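Local atomic coordinates of putative poly(3-hydroxybutyrate) depolymerase LpqC (Bordetella parapertussis 12822, PDB entry 3D0K), a protein that probably hydrolyses the ester bonds of poly(3-hydroxybutyrate) or related substrates, as a serine-type hydrolase of the alpha/beta-hydrolase fold. Residues P180-R185 / L195-L200; R202-P207 / R255-G260; A22-I27 / N43-Y48; V58-V63 / V86-S91. All blocks are in the same frame, centred on the assembly; numbering follows the deposited sequence.

Contact 4 is the core contact: it joins parallel strands 56-60 and 84-89 near the middle of the sheet and mixes apolar packing with a histidine-to-backbone bond. Contact 3 lies at one margin of the same sheet, where the hairpin of strands 23-29 and 40-46 is held by four backbone bonds; N43 there bonds to T89 of contact 4. Contacts 1 and 2 sit beyond the chain's centre from contact 3 and share helix 197-205. Contact 1 packs a loop against the start of this helix, partly buried and without a hydrogen bond across it; contact 2 holds its end at the surface by backbone. E197 of contact 1 and R255 of contact 2 form a salt bridge.

Contact 1: P180-R185 / L195-L200; sequences PTFEHR and LTEDHL
F182 lays its phenyl ring against the cap and first residues of helix 197-205, where its outer carbons meet mainly backbone carbonyls. The helix start is a capping box in this alpha/beta-hydrolase fold: T196 N donates to H199 ND1 nearly in the plane of the imidazole (3.1 Å), and H199 N returns a weak bond to T196 OG1. Beside this cap the ring presents its edge to T196 O, at 3.4 Å from CZ, while CE2 approaches L195 O obliquely at 3.5 Å. In the phenylalanine, CG lies anti to the carbonyl carbon, beside the backbone N (chi1 -75°). No hydrogen bond crosses the contact; it rests on van der Waals contacts of the ring and on the meeting of P180 with L200.

E197 slides past the ring in the opposite direction. Its chain is bent at chi2 (-81°). The carboxylate is turned 54° from the ring plane, and its OE1 lies 3.4 Å from F182 CD1. The other oxygen, OE2, is in a salt bridge with R255, which anchors the acid at the end of helix 237-255. Deeper in, P180 and L200 are both buried, the proline also resting on A247 of helix 237-255; P180 CB touches L200 CD1 at 3.6 Å.

Contact 2: R202-P207 / R255-G260; sequences RLLAYP and RGLPFG
The backbones of 204-207 and 257-260 run in the same general direction, 29° apart, and draw together until the CA atoms of P207 and G260 are 4.2 Å from each other. The one hydrogen bond between them, G260 N to L204 O, is 2.9 Å long, nearly straight at 167°, and lies in the carbonyl plane. It occupies a carbonyl in the last turn of helix 197-205, just before Y206 leaves helical geometry. CA-H...O contacts continue the approach: F259 CA reaches the same L204 O at 3.4 Å, and P207 CA comes to 3.2 Å from G260 O. Having no side chain, G260 can bring its CA within 3.5 Å of A205 O.

Both segments lead into neighbouring parallel strands, 209-213 and 262-266, at the edge of the alpha/beta-hydrolase sheet. Helix 237-255 makes the beta-alpha-beta crossover between those strands and ends at G256 in a Schellman motif with positive phi. L204 packs across to the segment that follows. Its CG lies anti to the carbonyl carbon, beside the backbone N (chi1 -65°). The two methyls have different partners: CD1 meets L257 CD1 at 4.2 Å, CD2 meets F259 CD1 at the same separation. L204 also packs on A251 and A252, and the phenyl ring of F259 reaches A252 and Q249 of the same helix.

Contact 3: A22-I27 / N43-Y48; sequences AGRNAI and NTYRPY. With SO4 (sulfate ion), chain H.
A22 sets its methyl over one face of the Y48 ring, a CH-pi contact with CB 3.7 Å from the ring centroid and 24° off the ring normal. A sulfate, probably from the crystallisation liquor, sits beside the pair: A22 N donates to its O3 at 3.2 Å, and its O1 lies at the edge of the tyrosine ring, in plane.

From here the chains run as the antiparallel hairpin of strands 23-29 and 40-46, at the margin of the alpha/beta-hydrolase sheet. G23 and R46, then N25 and T44, are hydrogen-bonded pairs, each joined by two backbone bonds; the shortest are G23 N to R46 O and T44 N to N25 O, both 2.8 Å. G23 adopts phi 124°, a conformation strongly disfavoured with a side chain. R24 and Y45 face one another in the non-hydrogen-bonded pair between, CG of the arginine touching the edge of the ring at CD1 (3.9 Å), while Y45 OH is bonded to D79.

N25, T44 and R46 occupy the other face of the sheet, where R46 NH2 reaches L19 O. T44 keeps OG1 between its backbone N and carbonyl carbon (chi1 63°). A water there bridges the strands, donating to G23 O and lying 2.6 Å from T44 OG1.

Contact 4: V58-V63 / V86-S91; sequences VVQHGV and VAPTFS
V59 N donates to V86 O over 2.8 Å in the tight part of this contact, where parallel strands 56-60 and 84-89 run side by side in the alpha/beta-hydrolase sheet. A87 CA answers with a CA-H...O contact to V59 O. The V58 side chain crosses the proline at about a right angle, CG1 lying 3.8 Å from P88 CD. The Q60 side chain crosses that ring at about a right angle too and also touches V124 of helix 122-133.

Past V59 the pairing opens. The strand axes are turned 39° to each other, and the CA-CA distance grows from 4.7 Å between V59 and A87 to 7.1 Å between H61 and T89. In this looser part direct backbone bonding gives way to a water that donates to V59 O and P88 O and accepts from H61 N.

H61 spans the gap. Its CG sits between the backbone N and the carbonyl carbon (chi1 54°). The imidazole presents its edge to the chain just beyond strand 84-89: F90 N donates to NE2 in the ring plane, at 3.0 Å and 172°. On the other side ND1 donates to G62 O, also at 3.0 Å. The H61-G62 pair follows the strand where many alpha/beta-hydrolases form the oxyanion hole, a role not established here. With one nitrogen accepting and the other donating, the ring's rotation is fixed, and the loop after strand 56-60 is tied to the residue that follows strand 84-89.

Contact 1: P180-R185 / L195-L200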
loop_
_atom_site.group_PDB
_atom_site.type_symbol
_atom_site.label_atom_id
_atom_site.label_comp_id
_atom_site.label_asym_id
_atom_site.label_seq_id
_atom_site.Cartn_x
_atom_site.Cartn_y
_atom_site.Cartn_z
ATOM N N PRO A 180 15.841 4.311 -3.269
ATOM C CA PRO A 180 16.400 4.219 -1.896
ATOM C C PRO A 180 17.772 4.911 -1.857
ATOM O O PRO A 180 18.824 4.265 -1.748
ATOM C CB PRO A 180 16.495 2.708 -1.664
ATOM C CG PRO A 180 16.696 2.161 -3.080
ATOM C CD PRO A 180 16.008 3.054 -4.028
ATOM N N THR A 181 17.732 6.231 -1.920
ATOM C CA THR A 181 18.946 7.045 -1.973
ATOM C C THR A 181 18.600 8.482 -1.631
ATOM O O THR A 181 17.519 8.968 -1.941
ATOM C CB THR A 181 19.612 7.032 -3.389
ATOM O OG1 THR A 181 20.758 7.895 -3.371
ATOM C CG2 THR A 181 18.663 7.542 -4.492
ATOM N N PHE A 182 19.539 9.144 -0.964
ATOM C CA PHE A 182 19.413 10.534 -0.608
ATOM C C PHE A 182 19.932 11.450 -1.729
ATOM O O PHE A 182 19.969 12.663 -1.571
ATOM C CB PHE A 182 20.106 10.767 0.729
ATOM C CG PHE A 182 19.313 10.246 1.900
ATOM C CD1 PHE A 182 19.497 8.954 2.375
ATOM C CD2 PHE A 182 18.329 11.054 2.511
ATOM C CE1 PHE A 182 18.724 8.469 3.459
ATOM C CE2 PHE A 182 17.570 10.597 3.591
ATOM C CZ PHE A 182 17.750 9.297 4.067
ATOM N N GLU A 183 20.280 10.880 -2.874
ATOM C CA GLU A 183 20.758 11.719 -3.991
ATOM C C GLU A 183 19.679 12.664 -4.567
ATOM O O GLU A 183 20.033 13.711 -5.116
ATOM C CB GLU A 183 21.292 10.869 -5.135
ATOM C CG GLU A 183 22.592 10.158 -4.837
ATOM C CD GLU A 183 22.824 8.977 -5.782
ATOM O OE1 GLU A 183 22.101 7.927 -5.684
ATOM O OE2 GLU A 183 23.744 9.118 -6.625
ATOM N N HIS A 184 18.398 12.266 -4.480
ATOM C CA HIS A 184 17.289 13.016 -5.084
ATOM C C HIS A 184 16.293 13.395 -4.013
ATOM O O HIS A 184 16.123 12.662 -3.022
ATOM C CB HIS A 184 16.593 12.196 -6.175
ATOM C CG HIS A 184 17.547 11.533 -7.103
ATOM N ND1 HIS A 184 17.680 10.161 -7.183
ATOM C CD2 HIS A 184 18.470 12.052 -7.943
ATOM C CE1 HIS A 184 18.622 9.869 -8.062
ATOM N NE2 HIS A 184 19.123 10.995 -8.527
ATOM N N ARG A 185 15.648 14.558 -4.216
ATOM C CA ARG A 185 14.605 15.015 -3.318
ATOM C C ARG A 185 13.393 14.110 -3.498
ATOM O O ARG A 185 13.083 13.666 -4.603
ATOM C CB ARG A 185 14.202 16.446 -3.661
ATOM C CG ARG A 185 13.163 17.101 -2.685
ATOM C CD ARG A 185 13.119 18.622 -2.933
ATOM N NE ARG A 185 14.397 19.196 -2.471
ATOM C CZ ARG A 185 14.588 19.670 -1.230
ATOM N NH1 ARG A 185 13.562 19.671 -0.362
ATOM N NH2 ARG A 185 15.777 20.167 -0.860
ATOM N N LEU A 195 14.035 12.584 6.521
ATOM C CA LEU A 195 14.278 11.140 6.684
ATOM C C LEU A 195 15.757 10.887 7.001
ATOM O O LEU A 195 16.597 11.732 6.729
ATOM C CB LEU A 195 13.876 10.407 5.413
ATOM C CG LEU A 195 12.368 10.420 5.110
ATOM C CD1 LEU A 195 12.061 9.736 3.769
ATOM C CD2 LEU A 195 11.552 9.815 6.256
ATOM N N THR A 196 16.073 9.725 7.567
ATOM C CA THR A 196 17.463 9.442 8.024
ATOM C C THR A 196 17.982 8.139 7.418
ATOM O O THR A 196 17.208 7.377 6.838
ATOM C CB THR A 196 17.504 9.284 9.543
ATOM O OG1 THR A 196 16.765 8.118 9.903
ATOM C CG2 THR A 196 16.887 10.505 10.244
ATOM N N GLU A 197 19.287 7.881 7.550
ATOM C CA GLU A 197 19.844 6.576 7.167
ATOM C C GLU A 197 19.192 5.385 7.893
ATOM O O GLU A 197 19.092 4.301 7.325
ATOM C CB GLU A 197 21.383 6.551 7.285
ATOM C CG GLU A 197 22.088 7.264 6.072
ATOM C CD GLU A 197 22.209 6.374 4.793
ATOM O OE1 GLU A 197 21.692 6.753 3.729
ATOM O OE2 GLU A 197 22.846 5.300 4.833
ATOM N N ASP A 198 18.729 5.593 9.124
ATOM C CA ASP A 198 17.955 4.567 9.824
ATOM C C ASP A 198 16.657 4.206 9.104
ATOM O O ASP A 198 16.279 3.016 9.084
ATOM C CB ASP A 198 17.659 4.975 11.285
ATOM C CG ASP A 198 18.925 4.971 12.168
ATOM O OD1 ASP A 198 18.849 5.397 13.366
ATOM O OD2 ASP A 198 20.004 4.530 11.681
ATOM N N HIS A 199 15.957 5.196 8.530
ATOM C CA HIS A 199 14.718 4.894 7.782
ATOM C C HIS A 199 15.077 4.000 6.600
ATOM O O HIS A 199 14.391 3.017 6.319
ATOM C CB HIS A 199 14.024 6.156 7.223
ATOM C CG HIS A 199 13.265 6.928 8.261
ATOM N ND1 HIS A 199 13.750 8.087 8.829
ATOM C CD2 HIS A 199 12.072 6.683 8.853
ATOM C CE1 HIS A 199 12.884 8.529 9.724
ATOM N NE2 HIS A 199 11.865 7.687 9.768
ATOM N N LEU A 200 16.146 4.379 5.914
ATOM C CA LEU A 200 16.634 3.621 4.780
ATOM C C LEU A 200 17.042 2.183 5.167
ATOM O O LEU A 200 16.692 1.226 4.450
ATOM C CB LEU A 200 17.802 4.361 4.091
ATOM C CG LEU A 200 18.305 3.620 2.831
ATOM C CD1 LEU A 200 17.199 3.234 1.817
ATOM C CD2 LEU A 200 19.389 4.402 2.109
#

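Contact 2: R202-P207 / R255-G260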
loop_
_atom_site.group_PDB
_atom_site.type_symbol
_atom_site.label_atom_id
_atom_site.label_comp_id
_atom_site.label_asym_id
_atom_site.label_seq_id
_atom_site.Cartn_x
_atom_site.Cartn_y
_atom_site.Cartn_z
ATOM N N ARG A 202 15.987 0.416 7.679
ATOM C CA ARG A 202 14.779 -0.345 8.021
ATOM C C ARG A 202 13.979 -0.718 6.770
ATOM O O ARG A 202 13.461 -1.875 6.659
ATOM C CB ARG A 202 13.873 0.465 8.933
ATOM C CG ARG A 202 14.450 0.736 10.312
ATOM C CD ARG A 202 13.524 1.784 10.884
ATOM N NE ARG A 202 14.117 2.729 11.830
ATOM C CZ ARG A 202 14.654 2.384 12.995
ATOM N NH1 ARG A 202 14.720 1.098 13.355
ATOM N NH2 ARG A 202 15.162 3.327 13.785
ATOM N N LEU A 203 13.893 0.232 5.834
ATOM C CA LEU A 203 13.241 -0.052 4.517
ATOM C C LEU A 203 13.870 -1.230 3.816
ATOM O O LEU A 203 13.175 -2.175 3.346
ATOM C CB LEU A 203 13.288 1.197 3.623
ATOM C CG LEU A 203 12.863 1.057 2.160
ATOM C CD1 LEU A 203 11.356 0.724 2.089
ATOM C CD2 LEU A 203 13.266 2.277 1.351
ATOM N N LEU A 204 15.197 -1.163 3.649
ATOM C CA LEU A 204 15.941 -2.223 2.997
ATOM C C LEU A 204 15.823 -3.596 3.631
ATOM O O LEU A 204 15.807 -4.579 2.926
ATOM C CB LEU A 204 17.426 -1.827 2.829
ATOM C CG LEU A 204 17.710 -0.638 1.889
ATOM C CD1 LEU A 204 19.166 -0.183 2.005
ATOM C CD2 LEU A 204 17.364 -0.986 0.402
ATOM N N ALA A 205 15.711 -3.657 4.959
ATOM C CA ALA A 205 15.682 -4.922 5.686
ATOM C C ALA A 205 14.337 -5.621 5.556
ATOM O O ALA A 205 14.245 -6.864 5.666
ATOM C CB ALA A 205 15.998 -4.677 7.168
ATOM N N TYR A 206 13.281 -4.818 5.369
ATOM C CA TYR A 206 11.924 -5.333 5.485
ATOM C C TYR A 206 11.654 -6.318 4.340
ATOM O O TYR A 206 12.052 -6.059 3.200
ATOM C CB TYR A 206 10.891 -4.189 5.493
ATOM C CG TYR A 206 9.509 -4.728 5.960
ATOM C CD1 TYR A 206 8.645 -5.325 5.055
ATOM C CD2 TYR A 206 9.123 -4.679 7.318
ATOM C CE1 TYR A 206 7.435 -5.851 5.451
ATOM C CE2 TYR A 206 7.887 -5.203 7.733
ATOM C CZ TYR A 206 7.045 -5.783 6.775
ATOM O OH TYR A 206 5.813 -6.290 7.159
ATOM N N PRO A 207 10.986 -7.448 4.626
ATOM C CA PRO A 207 10.681 -8.396 3.520
ATOM C C PRO A 207 9.509 -7.973 2.600
ATOM O O PRO A 207 8.550 -8.741 2.401
ATOM C CB PRO A 207 10.377 -9.697 4.265
ATOM C CG PRO A 207 9.663 -9.200 5.535
ATOM C CD PRO A 207 10.527 -7.959 5.939
ATOM N N ARG A 255 26.165 -0.437 1.580
ATOM C CA ARG A 255 26.135 -0.172 2.993
ATOM C C ARG A 255 26.465 -1.376 3.863
ATOM O O ARG A 255 26.518 -1.238 5.085
ATOM C CB ARG A 255 24.763 0.408 3.382
ATOM C CG ARG A 255 24.536 1.845 2.813
ATOM C CD ARG A 255 23.078 2.296 3.040
ATOM N NE ARG A 255 22.846 3.695 2.634
ATOM C CZ ARG A 255 22.667 4.059 1.370
ATOM N NH1 ARG A 255 22.730 3.133 0.420
ATOM N NH2 ARG A 255 22.443 5.331 1.057
ATOM N N GLY A 256 26.600 -2.543 3.244
ATOM C CA GLY A 256 26.808 -3.801 3.953
ATOM C C GLY A 256 25.609 -4.191 4.796
ATOM O O GLY A 256 25.776 -4.883 5.803
ATOM N N LEU A 257 24.415 -3.738 4.392
ATOM C CA LEU A 257 23.149 -3.979 5.115
ATOM C C LEU A 257 22.407 -5.232 4.663
ATOM O O LEU A 257 22.494 -5.603 3.496
ATOM C CB LEU A 257 22.170 -2.781 4.996
ATOM C CG LEU A 257 22.578 -1.533 5.789
ATOM C CD1 LEU A 257 21.768 -0.343 5.322
ATOM C CD2 LEU A 257 22.524 -1.692 7.349
ATOM N N PRO A 258 21.661 -5.863 5.600
ATOM C CA PRO A 258 20.720 -6.919 5.141
ATOM C C PRO A 258 19.628 -6.374 4.176
ATOM O O PRO A 258 19.165 -5.207 4.315
ATOM C CB PRO A 258 20.090 -7.468 6.430
ATOM C CG PRO A 258 20.503 -6.550 7.549
ATOM C CD PRO A 258 21.629 -5.641 7.068
ATOM N N PHE A 259 19.263 -7.204 3.184
ATOM C CA PHE A 259 18.306 -6.813 2.156
ATOM C C PHE A 259 17.186 -7.843 2.091
ATOM O O PHE A 259 17.436 -9.005 1.785
ATOM C CB PHE A 259 19.009 -6.760 0.816
ATOM C CG PHE A 259 18.127 -6.370 -0.338
ATOM C CD1 PHE A 259 17.541 -5.093 -0.388
ATOM C CD2 PHE A 259 17.980 -7.241 -1.438
ATOM C CE1 PHE A 259 16.764 -4.724 -1.470
ATOM C CE2 PHE A 259 17.178 -6.860 -2.557
ATOM C CZ PHE A 259 16.596 -5.626 -2.578
ATOM N N GLY A 260 15.962 -7.396 2.364
ATOM C CA GLY A 260 14.811 -8.281 2.559
ATOM C C GLY A 260 13.827 -8.315 1.397
ATOM O O GLY A 260 12.926 -9.176 1.382
#

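Contact 3: A22-I27 / N43-Y48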
loop_
_atom_site.group_PDB
_atom_site.type_symbol
_atom_site.label_atom_id
_atom_site.label_comp_id
_atom_site.label_asym_id
_atom_site.label_seq_id
_atom_site.Cartn_x
_atom_site.Cartn_y
_atom_site.Cartn_z
ATOM N N ALA A 22 -21.043 -8.358 10.092
ATOM C CA ALA A 22 -20.597 -8.755 8.747
ATOM C C ALA A 22 -21.183 -7.892 7.653
ATOM O O ALA A 22 -22.255 -7.317 7.824
ATOM C CB ALA A 22 -20.886 -10.254 8.476
ATOM N N GLY A 23 -20.427 -7.769 6.559
ATOM C CA GLY A 23 -20.892 -7.150 5.304
ATOM C C GLY A 23 -19.985 -6.006 4.862
ATOM O O GLY A 23 -18.896 -5.821 5.424
ATOM N N ARG A 24 -20.426 -5.250 3.859
ATOM C CA ARG A 24 -19.642 -4.115 3.360
ATOM C C ARG A 24 -20.037 -2.896 4.139
ATOM O O ARG A 24 -21.204 -2.767 4.611
ATOM C CB ARG A 24 -19.951 -3.855 1.888
ATOM C CG ARG A 24 -19.795 -5.062 1.071
ATOM C CD ARG A 24 -19.418 -4.695 -0.279
ATOM N NE ARG A 24 -20.551 -4.263 -1.056
ATOM C CZ ARG A 24 -21.147 -5.056 -1.930
ATOM N NH1 ARG A 24 -20.703 -6.317 -2.069
ATOM N NH2 ARG A 24 -22.192 -4.605 -2.644
ATOM N N ASN A 25 -19.098 -1.974 4.296
ATOM C CA ASN A 25 -19.439 -0.689 4.897
ATOM C C ASN A 25 -18.583 0.412 4.314
ATOM O O ASN A 25 -17.530 0.142 3.695
ATOM C CB ASN A 25 -19.260 -0.763 6.421
ATOM C CG ASN A 25 -20.212 0.167 7.169
ATOM O OD1 ASN A 25 -20.727 1.136 6.597
ATOM N ND2 ASN A 25 -20.417 -0.098 8.462
ATOM N N ALA A 26 -19.043 1.649 4.462
ATOM C CA ALA A 26 -18.230 2.833 4.140
ATOM C C ALA A 26 -18.249 3.737 5.374
ATOM O O ALA A 26 -19.291 4.345 5.691
ATOM C CB ALA A 26 -18.779 3.552 2.927
ATOM N N ILE A 27 -17.135 3.792 6.099
ATOM C CA ILE A 27 -17.084 4.409 7.430
ATOM C C ILE A 27 -16.360 5.755 7.287
ATOM O O ILE A 27 -15.160 5.758 7.005
ATOM C CB ILE A 27 -16.333 3.518 8.404
ATOM C CG1 ILE A 27 -16.936 2.089 8.429
ATOM C CG2 ILE A 27 -16.264 4.154 9.808
ATOM C CD1 ILE A 27 -16.124 1.088 9.248
ATOM N N ASN A 43 -13.559 1.990 3.409
ATOM C CA ASN A 43 -14.452 1.055 2.721
ATOM C C ASN A 43 -14.028 -0.316 3.201
ATOM O O ASN A 43 -12.912 -0.760 2.966
ATOM C CB ASN A 43 -14.355 1.187 1.195
ATOM C CG ASN A 43 -15.069 2.422 0.709
ATOM O OD1 ASN A 43 -16.305 2.492 0.833
ATOM N ND2 ASN A 43 -14.309 3.442 0.227
ATOM N N THR A 44 -14.917 -0.957 3.948
ATOM C CA THR A 44 -14.548 -2.154 4.683
ATOM C C THR A 44 -15.343 -3.375 4.223
ATOM O O THR A 44 -16.451 -3.252 3.645
ATOM C CB THR A 44 -14.777 -1.951 6.196
ATOM O OG1 THR A 44 -16.191 -1.727 6.455
ATOM C CG2 THR A 44 -13.947 -0.787 6.679
ATOM N N TYR A 45 -14.792 -4.554 4.507
ATOM C CA TYR A 45 -15.585 -5.781 4.401
ATOM C C TYR A 45 -15.259 -6.685 5.560
ATOM O O TYR A 45 -14.079 -6.988 5.832
ATOM C CB TYR A 45 -15.339 -6.514 3.091
ATOM C CG TYR A 45 -16.148 -7.763 2.989
ATOM C CD1 TYR A 45 -17.524 -7.698 2.742
ATOM C CD2 TYR A 45 -15.537 -9.022 3.084
ATOM C CE1 TYR A 45 -18.300 -8.889 2.647
ATOM C CE2 TYR A 45 -16.299 -10.218 2.990
ATOM C CZ TYR A 45 -17.664 -10.145 2.793
ATOM O OH TYR A 45 -18.387 -11.324 2.685
ATOM N N ARG A 46 -16.306 -7.149 6.222
ATOM C CA ARG A 46 -16.142 -8.135 7.257
ATOM C C ARG A 46 -16.922 -9.396 6.889
ATOM O O ARG A 46 -18.134 -9.339 6.682
ATOM C CB ARG A 46 -16.649 -7.590 8.609
ATOM C CG ARG A 46 -16.594 -8.644 9.687
ATOM C CD ARG A 46 -16.984 -8.042 11.021
ATOM N NE ARG A 46 -16.981 -9.111 12.008
ATOM C CZ ARG A 46 -16.600 -8.943 13.260
ATOM N NH1 ARG A 46 -16.583 -9.980 14.070
ATOM N NH2 ARG A 46 -16.224 -7.723 13.682
ATOM N N PRO A 47 -16.227 -10.541 6.750
ATOM C CA PRO A 47 -16.936 -11.797 6.388
ATOM C C PRO A 47 -17.701 -12.371 7.570
ATOM O O PRO A 47 -17.350 -12.110 8.727
ATOM C CB PRO A 47 -15.810 -12.788 6.045
ATOM C CG PRO A 47 -14.624 -12.261 6.739
ATOM C CD PRO A 47 -14.775 -10.722 6.895
ATOM N N TYR A 48 -18.700 -13.205 7.297
ATOM C CA TYR A 48 -19.249 -14.004 8.392
ATOM C C TYR A 48 -18.135 -14.897 8.929
ATOM O O TYR A 48 -17.302 -15.375 8.182
ATOM C CB TYR A 48 -20.410 -14.853 7.924
ATOM C CG TYR A 48 -21.584 -14.000 7.562
ATOM C CD1 TYR A 48 -22.342 -13.385 8.553
ATOM C CD2 TYR A 48 -21.974 -13.855 6.242
ATOM C CE1 TYR A 48 -23.465 -12.606 8.252
ATOM C CE2 TYR A 48 -23.100 -13.069 5.918
ATOM C CZ TYR A 48 -23.827 -12.461 6.935
ATOM O OH TYR A 48 -24.908 -11.690 6.625
HETATM S S SO4 H . -22.407 -11.147 12.144
HETATM O O1 SO4 H . -22.655 -12.594 12.033
HETATM O O2 SO4 H . -20.988 -10.924 11.850
HETATM O O3 SO4 H . -23.283 -10.297 11.316
HETATM O O4 SO4 H . -22.689 -10.748 13.530
HETATM O O HOH W 1 -17.533 -3.923 7.030
HETATM O O HOH W 2 -18.399 0.977 0.434
#

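Contact 4: V58-V63 / V86-S91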
loop_
_atom_site.group_PDB
_atom_site.type_symbol
_atom_site.label_atom_id
_atom_site.label_comp_id
_atom_site.label_asym_id
_atom_site.label_seq_id
_atom_site.Cartn_x
_atom_site.Cartn_y
_atom_site.Cartn_z
ATOM N N VAL A 58 -5.081 -4.355 4.832
ATOM C CA VAL A 58 -5.291 -2.939 4.472
ATOM C C VAL A 58 -5.061 -2.919 2.938
ATOM O O VAL A 58 -4.044 -3.397 2.474
ATOM C CB VAL A 58 -4.328 -2.029 5.202
ATOM C CG1 VAL A 58 -4.496 -0.561 4.777
ATOM C CG2 VAL A 58 -4.532 -2.142 6.776
ATOM N N VAL A 59 -6.015 -2.396 2.182
ATOM C CA VAL A 59 -5.908 -2.397 0.707
ATOM C C VAL A 59 -5.884 -0.965 0.216
ATOM O O VAL A 59 -6.833 -0.210 0.489
ATOM C CB VAL A 59 -7.114 -3.166 0.107
ATOM C CG1 VAL A 59 -7.146 -3.037 -1.380
ATOM C CG2 VAL A 59 -7.085 -4.632 0.537
ATOM N N GLN A 60 -4.849 -0.569 -0.534
ATOM C CA GLN A 60 -4.811 0.801 -1.069
ATOM C C GLN A 60 -5.099 0.888 -2.572
ATOM O O GLN A 60 -4.411 0.246 -3.343
ATOM C CB GLN A 60 -3.494 1.474 -0.772
ATOM C CG GLN A 60 -3.230 1.684 0.734
ATOM C CD GLN A 60 -4.241 2.662 1.340
ATOM O OE1 GLN A 60 -4.816 3.533 0.625
ATOM N NE2 GLN A 60 -4.451 2.552 2.640
ATOM N N HIS A 61 -6.094 1.698 -2.920
ATOM C CA HIS A 61 -6.639 1.849 -4.303
ATOM C C HIS A 61 -5.612 2.505 -5.217
ATOM O O HIS A 61 -4.642 3.094 -4.747
ATOM C CB HIS A 61 -7.948 2.684 -4.257
ATOM C CG HIS A 61 -7.819 4.024 -3.555
ATOM N ND1 HIS A 61 -6.931 5.006 -3.947
ATOM C CD2 HIS A 61 -8.482 4.536 -2.479
ATOM C CE1 HIS A 61 -7.047 6.056 -3.151
ATOM N NE2 HIS A 61 -8.001 5.800 -2.270
ATOM N N GLY A 62 -5.813 2.436 -6.534
ATOM C CA GLY A 62 -4.910 3.183 -7.399
ATOM C C GLY A 62 -5.423 4.604 -7.664
ATOM O O GLY A 62 -6.081 5.227 -6.801
ATOM N N VAL A 63 -5.165 5.072 -8.880
ATOM C CA VAL A 63 -5.324 6.480 -9.267
ATOM C C VAL A 63 -6.796 6.923 -9.308
ATOM O O VAL A 63 -7.116 8.085 -8.980
ATOM C CB VAL A 63 -4.566 6.777 -10.620
ATOM C CG1 VAL A 63 -5.251 6.094 -11.812
ATOM C CG2 VAL A 63 -4.397 8.310 -10.837
ATOM N N VAL A 86 -9.902 -3.637 4.972
ATOM C CA VAL A 86 -10.044 -2.206 5.220
ATOM C C VAL A 86 -9.349 -1.473 4.094
ATOM O O VAL A 86 -8.111 -1.614 3.923
ATOM C CB VAL A 86 -9.347 -1.795 6.549
ATOM C CG1 VAL A 86 -9.393 -0.306 6.753
ATOM C CG2 VAL A 86 -10.007 -2.530 7.765
ATOM N N ALA A 87 -10.130 -0.679 3.361
ATOM C CA ALA A 87 -9.606 0.107 2.258
ATOM C C ALA A 87 -9.713 1.618 2.568
ATOM O O ALA A 87 -10.765 2.236 2.284
ATOM C CB ALA A 87 -10.309 -0.267 0.982
ATOM N N PRO A 88 -8.643 2.198 3.165
ATOM C CA PRO A 88 -8.625 3.644 3.397
ATOM C C PRO A 88 -8.695 4.332 2.037
ATOM O O PRO A 88 -7.819 4.119 1.190
ATOM C CB PRO A 88 -7.267 3.893 4.081
ATOM C CG PRO A 88 -6.869 2.503 4.674
ATOM C CD PRO A 88 -7.389 1.548 3.621
ATOM N N THR A 89 -9.705 5.195 1.873
ATOM C CA THR A 89 -10.076 5.737 0.574
ATOM C C THR A 89 -9.967 7.258 0.560
ATOM O O THR A 89 -10.644 7.927 1.328
ATOM C CB THR A 89 -11.501 5.310 0.245
ATOM O OG1 THR A 89 -11.552 3.879 0.314
ATOM C CG2 THR A 89 -11.880 5.764 -1.131
ATOM N N PHE A 90 -9.145 7.783 -0.360
ATOM C CA PHE A 90 -8.791 9.230 -0.361
ATOM C C PHE A 90 -9.334 9.838 -1.637
ATOM O O PHE A 90 -8.816 9.586 -2.721
ATOM C CB PHE A 90 -7.247 9.400 -0.237
ATOM C CG PHE A 90 -6.690 8.816 1.036
ATOM C CD1 PHE A 90 -6.698 9.545 2.210
ATOM C CD2 PHE A 90 -6.226 7.486 1.071
ATOM C CE1 PHE A 90 -6.215 8.996 3.376
ATOM C CE2 PHE A 90 -5.740 6.923 2.212
ATOM C CZ PHE A 90 -5.762 7.664 3.392
ATOM N N SER A 91 -10.418 10.587 -1.508
ATOM C CA SER A 91 -11.125 11.060 -2.666
ATOM C C SER A 91 -10.321 12.120 -3.403
ATOM O O SER A 91 -9.507 12.803 -2.800
ATOM C CB SER A 91 -12.480 11.638 -2.246
ATOM O OG SER A 91 -12.298 12.833 -1.499
HETATM O O HOH W 3 -7.981 1.952 -0.689
#